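PDB 4FK1: putative thioredoxin reductase from Bacillus anthracis, which binds flavin-adenine dinucleotide and probably passes reducing equivalents through the flavin to a disulphide substrate, as thioredoxin reductases of the pyridine nucleotide-disulphide oxidoreductase family do. Local coordinates for residues E127-L133 with Q206-L212; I198-T204 with V215-L221. One frame throughout, in Å; residues are numbered along the deposited sequence. Where two conformers were deposited one is given.

Interaction 1 (E127-L133 with Q206-L212); sequences EYYGKSL and QGEGGYL. With FAD (flavin-adenine dinucleotide), chain H.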
loop_
_atom_site.group_PDB
_atom_site.type_symbol
_atom_site.label_atom_id
_atom_site.label_comp_id
_atom_site.label_asym_id
_atom_site.label_seq_id
_atom_site.Cartn_x
_atom_site.Cartn_y
_atom_site.Cartn_z
ATOM N N GLU C 127 20.495 -16.056 -15.538
ATOM C CA GLU C 127 19.955 -16.045 -16.893
ATOM C C GLU C 127 18.488 -16.462 -16.908
ATOM O O GLU C 127 17.740 -16.076 -17.803
ATOM C CB GLU C 127 20.799 -16.928 -17.816
ATOM C CG GLU C 127 22.188 -16.357 -18.099
ATOM C CD GLU C 127 23.168 -17.388 -18.640
ATOM O OE1 GLU C 127 22.813 -18.586 -18.714
ATOM O OE2 GLU C 127 24.301 -16.990 -18.993
ATOM N N TYR C 128 18.080 -17.206 -15.883
ATOM C CA TYR C 128 16.738 -17.777 -15.800
ATOM C C TYR C 128 15.769 -16.963 -14.928
ATOM O O TYR C 128 14.553 -16.985 -15.139
ATOM C CB TYR C 128 16.825 -19.246 -15.333
ATOM C CG TYR C 128 17.592 -20.113 -16.322
ATOM C CD1 TYR C 128 16.921 -20.873 -17.279
ATOM C CD2 TYR C 128 18.988 -20.143 -16.321
ATOM C CE1 TYR C 128 17.611 -21.630 -18.195
ATOM C CE2 TYR C 128 19.695 -20.896 -17.244
ATOM C CZ TYR C 128 18.993 -21.639 -18.174
ATOM O OH TYR C 128 19.671 -22.392 -19.094
ATOM N N TYR C 129 16.319 -16.234 -13.962
ATOM C CA TYR C 129 15.529 -15.437 -13.026
ATOM C C TYR C 129 14.844 -14.239 -13.709
ATOM O O TYR C 129 15.498 -13.428 -14.372
ATOM C CB TYR C 129 16.444 -14.958 -11.893
ATOM C CG TYR C 129 15.742 -14.357 -10.703
ATOM C CD1 TYR C 129 15.037 -15.157 -9.817
ATOM C CD2 TYR C 129 15.816 -12.987 -10.446
ATOM C CE1 TYR C 129 14.414 -14.615 -8.702
ATOM C CE2 TYR C 129 15.205 -12.435 -9.338
ATOM C CZ TYR C 129 14.504 -13.252 -8.468
ATOM O OH TYR C 129 13.875 -12.720 -7.371
ATOM N N GLY C 130 13.526 -14.144 -13.524
ATOM C CA GLY C 130 12.683 -13.216 -14.257
ATOM C C GLY C 130 12.041 -13.819 -15.505
ATOM O O GLY C 130 11.068 -13.275 -16.036
ATOM N N LYS C 131 12.572 -14.954 -15.974
ATOM C CA LYS C 131 12.081 -15.573 -17.208
ATOM C C LYS C 131 11.321 -16.866 -16.946
ATOM O O LYS C 131 10.163 -17.012 -17.352
ATOM C CB LYS C 131 13.230 -15.793 -18.196
ATOM C CG LYS C 131 13.828 -14.489 -18.703
ATOM C CD LYS C 131 14.786 -14.669 -19.858
ATOM C CE LYS C 131 15.803 -13.524 -19.893
ATOM N NZ LYS C 131 16.204 -13.142 -21.272
ATOM N N SER C 132 11.981 -17.800 -16.261
ATOM C CA SER C 132 11.374 -19.073 -15.877
ATOM C C SER C 132 11.539 -19.429 -14.381
ATOM O O SER C 132 10.794 -20.271 -13.866
ATOM C CB SER C 132 11.889 -20.196 -16.775
ATOM O OG SER C 132 13.283 -20.081 -17.044
ATOM N N LEU C 133 12.504 -18.803 -13.696
ATOM C CA LEU C 133 12.661 -18.954 -12.239
ATOM C C LEU C 133 12.273 -17.663 -11.554
ATOM O O LEU C 133 12.553 -16.587 -12.065
ATOM C CB LEU C 133 14.104 -19.308 -11.842
ATOM C CG LEU C 133 14.667 -20.659 -12.282
ATOM C CD1 LEU C 133 16.126 -20.853 -11.801
ATOM C CD2 LEU C 133 13.742 -21.788 -11.788
ATOM N N GLN C 206 19.574 -26.012 -18.058
ATOM C CA GLN C 206 19.598 -25.926 -19.525
ATOM C C GLN C 206 18.306 -25.308 -20.081
ATOM O O GLN C 206 17.221 -25.514 -19.531
ATOM C CB GLN C 206 19.894 -27.298 -20.182
ATOM C CG GLN C 206 20.467 -28.340 -19.222
ATOM C CD GLN C 206 21.313 -29.436 -19.894
ATOM O OE1 GLN C 206 20.995 -29.919 -20.987
ATOM N NE2 GLN C 206 22.391 -29.839 -19.221
ATOM N N GLY C 207 18.434 -24.559 -21.171
ATOM C CA GLY C 207 17.284 -23.967 -21.828
ATOM C C GLY C 207 17.667 -22.656 -22.480
ATOM O O GLY C 207 18.155 -21.747 -21.806
ATOM N N GLU C 208 17.449 -22.558 -23.785
ATOM C CA GLU C 208 17.859 -21.387 -24.554
ATOM C C GLU C 208 17.230 -20.107 -24.025
ATOM O O GLU C 208 16.077 -20.109 -23.601
ATOM C CB GLU C 208 17.479 -21.555 -26.028
ATOM C CG GLU C 208 17.750 -22.933 -26.594
ATOM C CD GLU C 208 19.199 -23.131 -27.015
ATOM O OE1 GLU C 208 20.064 -23.259 -26.117
ATOM O OE2 GLU C 208 19.465 -23.164 -28.243
ATOM N N GLY C 209 18.003 -19.024 -24.058
ATOM C CA GLY C 209 17.530 -17.706 -23.670
ATOM C C GLY C 209 16.828 -17.572 -22.326
ATOM O O GLY C 209 15.898 -16.778 -22.188
ATOM N N GLY C 210 17.250 -18.341 -21.331
ATOM C CA GLY C 210 16.720 -18.168 -19.987
ATOM C C GLY C 210 15.439 -18.907 -19.640
ATOM O O GLY C 210 14.900 -18.730 -18.545
ATOM N N TYR C 211 14.959 -19.747 -20.555
ATOM C CA TYR C 211 13.752 -20.535 -20.319
ATOM C C TYR C 211 14.059 -22.008 -20.010
ATOM O O TYR C 211 14.453 -22.767 -20.889
ATOM C CB TYR C 211 12.787 -20.370 -21.495
ATOM C CG TYR C 211 12.316 -18.934 -21.626
ATOM C CD1 TYR C 211 11.147 -18.504 -21.004
ATOM C CD2 TYR C 211 13.063 -17.997 -22.334
ATOM C CE1 TYR C 211 10.720 -17.182 -21.108
ATOM C CE2 TYR C 211 12.658 -16.687 -22.431
ATOM C CZ TYR C 211 11.482 -16.280 -21.821
ATOM O OH TYR C 211 11.067 -14.965 -21.939
ATOM N N LEU C 212 13.863 -22.393 -18.750
ATOM C CA LEU C 212 14.293 -23.683 -18.232
ATOM C C LEU C 212 13.679 -24.889 -18.953
ATOM O O LEU C 212 12.476 -24.941 -19.194
ATOM C CB LEU C 212 14.017 -23.767 -16.720
ATOM C CG LEU C 212 14.673 -24.949 -15.987
ATOM C CD1 LEU C 212 16.169 -24.763 -15.911
ATOM C CD2 LEU C 212 14.100 -25.160 -14.594
HETATM P PA FAD H . 12.625 -0.911 -6.178
HETATM O O1A FAD H . 11.543 -0.772 -7.123
HETATM O O2A FAD H . 13.578 -1.968 -6.408
HETATM O O5B FAD H . 13.339 0.465 -6.203
HETATM C C5B FAD H . 14.679 0.665 -5.886
HETATM C C4B FAD H . 15.134 1.787 -6.755
HETATM O O4B FAD H . 16.251 2.377 -6.141
HETATM C C3B FAD H . 15.579 1.257 -8.092
HETATM O O3B FAD H . 14.941 1.989 -9.126
HETATM C C2B FAD H . 17.044 1.565 -8.148
HETATM O O2B FAD H . 17.338 2.010 -9.456
HETATM C C1B FAD H . 17.181 2.681 -7.145
HETATM N N9A FAD H . 18.530 2.783 -6.576
HETATM C C8A FAD H . 19.119 1.901 -5.779
HETATM N N7A FAD H . 20.347 2.302 -5.450
HETATM C C5A FAD H . 20.555 3.464 -6.047
HETATM C C6A FAD H . 21.647 4.434 -6.117
HETATM N N6A FAD H . 22.790 4.227 -5.472
HETATM N N1A FAD H . 21.466 5.520 -6.852
HETATM C C2A FAD H . 20.332 5.739 -7.508
HETATM N N3A FAD H . 19.303 4.912 -7.490
HETATM C C4A FAD H . 19.357 3.781 -6.787
HETATM N N1 FAD H . 6.125 -7.362 -7.370
HETATM C C2 FAD H . 4.832 -7.371 -7.700
HETATM O O2 FAD H . 4.064 -6.692 -7.051
HETATM N N3 FAD H . 4.347 -8.087 -8.687
HETATM C C4 FAD H . 5.121 -8.852 -9.424
HETATM O O4 FAD H . 4.645 -9.516 -10.328
HETATM C C4X FAD H . 6.559 -8.906 -9.137
HETATM N N5 FAD H . 7.387 -9.665 -9.845
HETATM C C5X FAD H . 8.683 -9.676 -9.564
HETATM C C6 FAD H . 9.513 -10.468 -10.315
HETATM C C7 FAD H . 10.857 -10.514 -10.059
HETATM C C7M FAD H . 11.753 -11.380 -10.886
HETATM C C8 FAD H . 11.397 -9.705 -8.963
HETATM C C8M FAD H . 12.857 -9.732 -8.665
HETATM C C9 FAD H . 10.569 -8.913 -8.204
HETATM C C9A FAD H . 9.224 -8.865 -8.462
HETATM N N10 FAD H . 8.380 -8.064 -7.704
HETATM C C10 FAD H . 7.032 -8.083 -8.028
HETATM C "C1'" FAD H . 8.889 -7.271 -6.605
HETATM C "C2'" FAD H . 8.835 -5.787 -6.842
HETATM O "O2'" FAD H . 9.748 -5.527 -7.869
HETATM C "C3'" FAD H . 9.309 -5.082 -5.595
HETATM O "O3'" FAD H . 8.528 -5.567 -4.536
HETATM C "C4'" FAD H . 9.181 -3.576 -5.638
HETATM O "O4'" FAD H . 10.003 -3.084 -6.666
HETATM C "C5'" FAD H . 9.647 -2.913 -4.367
HETATM O "O5'" FAD H . 9.713 -1.532 -4.628
HETATM P P FAD H . 10.777 -0.558 -4.034
HETATM O O1P FAD H . 10.461 0.784 -4.462
HETATM O O2P FAD H . 10.872 -0.797 -2.618
HETATM O O3P FAD H . 12.142 -0.988 -4.677
#
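At Glu127 the contact begins with backbone alone: its O lies 3.2 Å from Gly210 CA, an approach that a side chain on residue 210 would block. Tyr128 lays one ring face over the same CA (4.2 Å to the ring centroid, a CH-pi contact), while its CE1 meets Leu212 CD1 at 4.1 Å. Its carbonyl O accepts the amides of Lys131, Ser132 and Leu133, curling the chain into a tight turn. That turn sends Tyr129 away from 206-212 to the flavin, with Tyr129 OH 3.4 Å from FAD C8M. Gly130, at a phi of 94° where a CB would strike the carbonyl O of Tyr129, lies with its CA 3.9 Å from FAD C7M. Lys131 spreads its aliphatic part beside the loop, CB over the face of the Tyr211 ring. Ser132 supplies the polar link: its small hydroxyl OG donates to Gly210 O (2.6 Å) and accepts from Leu212 N (2.9 Å), satisfying loop backbone in a buried place. Leu133 CD2 then touches Leu212 CD2 at 4.4 Å. The loop between strands 202-206 and 214-217 thus packs on the turn after helix 125-128, while Leu133 also rests on Ile230 of strand 227-235.

Interaction 2 (I198-T204 with V215-L221); sequences ITESIRT and VEFHSGL
A classic beta bulge in an antiparallel hairpin organises this contact. Strands 202-204 and 215-217 approach to 4.4 Å between axes, their directions 121° apart. Ile202 faces Phe217 as a non-hydrogen-bonded pair (CA-CA 4.3 Å); Thr204 faces Glu216 as a hydrogen-bonded pair (CA-CA 5.2 Å). The one-residue shift between these pairs sets both Arg203 and Thr204 against Glu216. Arg203, with phi/psi of -95/-33°, takes the near-helical conformation of the first bulge position, so that Arg203 N (2.6 Å) and Thr204 N (3.3 Å) both donate to Glu216 O; Glu216 N returns a bond to Thr204 O at 2.9 Å. Before the bulge, His218 N donates to Ser201 O (2.9 Å).

A type I turn from Phe217 to Gly220 follows, closed by Gly220 N to Phe217 O at 2.8 Å; Gly220 ends it at a phi of 117°, where a CB would strike Ser219 O. Phe217 (chi1 m) buries its large flat ring against branched aliphatic groups. Ile198 CG2 sits over one face, 3.8 Å from the centroid, and Ile202 CG1 is 3.6 Å from Phe217 CE1 and 4.0 Å from Val215 CG1. The exposed Arg203 (chi1 t) runs along the turn to a very short salt bridge with the buried Glu216 (chi1 t), NH2 to OE2 at 2.3 Å. A water joins Arg203 NE (2.7 Å) to His218 ND1 (2.8 Å). With strand 222-224 beside 214-217, the arrangement is that of a bulged hairpin within a three-stranded antiparallel meander.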
loop_
_atom_site.group_PDB
_atom_site.type_symbol
_atom_site.label_atom_id
_atom_site.label_comp_id
_atom_site.label_asym_id
_atom_site.label_seq_id
_atom_site.Cartn_x
_atom_site.Cartn_y
_atom_site.Cartn_z
ATOM N N ILE C 198 15.302 -34.198 -4.364
ATOM C CA ILE C 198 16.666 -34.512 -4.767
ATOM C C ILE C 198 17.669 -33.642 -3.976
ATOM O O ILE C 198 17.595 -32.393 -3.993
ATOM C CB ILE C 198 16.840 -34.342 -6.291
ATOM C CG1 ILE C 198 15.918 -35.312 -7.033
ATOM C CG2 ILE C 198 18.292 -34.563 -6.718
ATOM C CD1 ILE C 198 15.606 -34.875 -8.427
ATOM N N THR C 199 18.576 -34.315 -3.271
ATOM C CA THR C 199 19.550 -33.663 -2.417
ATOM C C THR C 199 20.901 -33.430 -3.098
ATOM O O THR C 199 21.773 -32.771 -2.545
ATOM C CB THR C 199 19.770 -34.454 -1.106
ATOM O OG1 THR C 199 20.063 -35.821 -1.413
ATOM C CG2 THR C 199 18.518 -34.406 -0.242
ATOM N N GLU C 200 21.065 -33.965 -4.298
ATOM C CA GLU C 200 22.312 -33.832 -5.045
ATOM C C GLU C 200 22.549 -32.403 -5.525
ATOM O O GLU C 200 21.600 -31.687 -5.856
ATOM C CB GLU C 200 22.273 -34.763 -6.256
ATOM C CG GLU C 200 22.737 -36.141 -5.961
ATOM C CD GLU C 200 24.243 -36.229 -6.045
ATOM O OE1 GLU C 200 24.929 -35.600 -5.208
ATOM O OE2 GLU C 200 24.741 -36.900 -6.975
ATOM N N SER C 201 23.816 -31.999 -5.584
ATOM C CA SER C 201 24.196 -30.704 -6.158
ATOM C C SER C 201 23.725 -30.551 -7.611
ATOM O O SER C 201 23.843 -31.474 -8.413
ATOM C CB SER C 201 25.721 -30.528 -6.111
ATOM O OG SER C 201 26.169 -30.229 -4.804
ATOM N N ILE C 202 23.204 -29.377 -7.947
ATOM C CA ILE C 202 22.887 -29.063 -9.334
ATOM C C ILE C 202 24.166 -28.736 -10.105
ATOM O O ILE C 202 25.009 -27.994 -9.641
ATOM C CB ILE C 202 21.867 -27.908 -9.416
ATOM C CG1 ILE C 202 20.500 -28.409 -8.936
ATOM C CG2 ILE C 202 21.771 -27.382 -10.832
ATOM C CD1 ILE C 202 19.444 -27.349 -8.789
ATOM N N ARG C 203 24.345 -29.334 -11.267
ATOM C CA ARG C 203 25.580 -29.122 -12.011
ATOM C C ARG C 203 25.388 -28.005 -13.026
ATOM O O ARG C 203 26.303 -27.236 -13.295
ATOM C CB ARG C 203 26.006 -30.417 -12.725
ATOM C CG ARG C 203 27.315 -30.323 -13.498
ATOM C CD ARG C 203 27.410 -31.402 -14.584
ATOM N NE ARG C 203 28.142 -32.605 -14.178
ATOM C CZ ARG C 203 28.040 -33.782 -14.797
ATOM N NH1 ARG C 203 28.743 -34.834 -14.388
ATOM N NH2 ARG C 203 27.228 -33.914 -15.833
ATOM N N THR C 204 24.175 -27.915 -13.555
ATOM C CA THR C 204 23.874 -27.144 -14.752
ATOM C C THR C 204 22.348 -26.974 -14.863
ATOM O O THR C 204 21.591 -27.844 -14.433
ATOM C CB THR C 204 24.432 -27.885 -16.004
ATOM O OG1 THR C 204 25.835 -27.631 -16.133
ATOM C CG2 THR C 204 23.756 -27.442 -17.272
ATOM N N VAL C 215 17.094 -29.703 -15.671
ATOM C CA VAL C 215 18.029 -29.558 -14.574
ATOM C C VAL C 215 18.996 -30.759 -14.546
ATOM O O VAL C 215 18.572 -31.918 -14.583
ATOM C CB VAL C 215 17.276 -29.435 -13.240
ATOM C CG1 VAL C 215 18.236 -29.198 -12.088
ATOM C CG2 VAL C 215 16.228 -28.319 -13.338
ATOM N N GLU C 216 20.299 -30.492 -14.503
ATOM C CA GLU C 216 21.261 -31.587 -14.419
ATOM C C GLU C 216 22.021 -31.614 -13.096
ATOM O O GLU C 216 22.542 -30.597 -12.667
ATOM C CB GLU C 216 22.253 -31.582 -15.576
ATOM C CG GLU C 216 22.980 -32.917 -15.650
ATOM C CD GLU C 216 24.320 -32.847 -16.319
ATOM O OE1 GLU C 216 24.715 -31.753 -16.776
ATOM O OE2 GLU C 216 24.987 -33.901 -16.378
ATOM N N PHE C 217 22.101 -32.792 -12.480
ATOM C CA PHE C 217 22.750 -32.977 -11.186
ATOM C C PHE C 217 24.150 -33.557 -11.293
ATOM O O PHE C 217 24.530 -34.079 -12.345
ATOM C CB PHE C 217 21.869 -33.827 -10.284
ATOM C CG PHE C 217 20.505 -33.234 -10.077
ATOM C CD1 PHE C 217 20.284 -32.311 -9.055
ATOM C CD2 PHE C 217 19.453 -33.558 -10.932
ATOM C CE1 PHE C 217 19.037 -31.743 -8.869
ATOM C CE2 PHE C 217 18.200 -32.997 -10.750
ATOM C CZ PHE C 217 17.993 -32.079 -9.720
ATOM N N HIS C 218 24.912 -33.451 -10.203
ATOM C CA HIS C 218 26.335 -33.769 -10.204
ATOM C C HIS C 218 26.556 -35.209 -10.677
ATOM O O HIS C 218 27.505 -35.494 -11.394
ATOM C CB HIS C 218 26.942 -33.524 -8.810
ATOM C CG HIS C 218 28.425 -33.754 -8.729
ATOM N ND1 HIS C 218 29.342 -32.990 -9.421
ATOM C CD2 HIS C 218 29.151 -34.656 -8.021
ATOM C CE1 HIS C 218 30.564 -33.417 -9.149
ATOM N NE2 HIS C 218 30.477 -34.425 -8.301
ATOM N N SER C 219 25.648 -36.100 -10.293
ATOM C CA SER C 219 25.676 -37.512 -10.702
ATOM C C SER C 219 25.550 -37.741 -12.221
ATOM O O SER C 219 26.017 -38.759 -12.730
ATOM C CB SER C 219 24.520 -38.248 -10.010
ATOM O OG SER C 219 23.260 -37.604 -10.284
ATOM N N GLY C 220 24.876 -36.819 -12.917
ATOM C CA GLY C 220 24.613 -36.937 -14.343
ATOM C C GLY C 220 23.121 -37.031 -14.641
ATOM O O GLY C 220 22.693 -36.952 -15.788
ATOM N N LEU C 221 22.332 -37.216 -13.589
ATOM C CA LEU C 221 20.881 -37.238 -13.678
ATOM C C LEU C 221 20.317 -35.975 -14.334
ATOM O O LEU C 221 20.460 -34.886 -13.800
ATOM C CB LEU C 221 20.279 -37.376 -12.277
ATOM C CG LEU C 221 18.753 -37.293 -12.214
ATOM C CD1 LEU C 221 18.125 -38.287 -13.189
ATOM C CD2 LEU C 221 18.282 -37.572 -10.822
HETATM O O HOH W 1 29.507 -31.891 -11.977
#

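Overall arrangement
The two contacts share one hairpin, strands 202-206 and 214-217, and lie about 17 Å apart between centres. Interaction 1 takes the loop that connects the strands and docks it on a turn bordering the flavin; interaction 2 pairs the strands themselves, farther from the chain's centre. Their segments alternate along the sequence, and they meet where Gln206 NE2 lies 3.9 Å from Glu216 OE1. Both are partly buried, but their chemistry differs. The docking relies on a serine hydroxyl, glycine backbone and CH-pi packing between irregular segments. The pairing covers more surface (648 against 450 Å²) and combines strand hydrogen bonds and aliphatic-aromatic packing with a salt bridge between an exposed arginine and a buried glutamate.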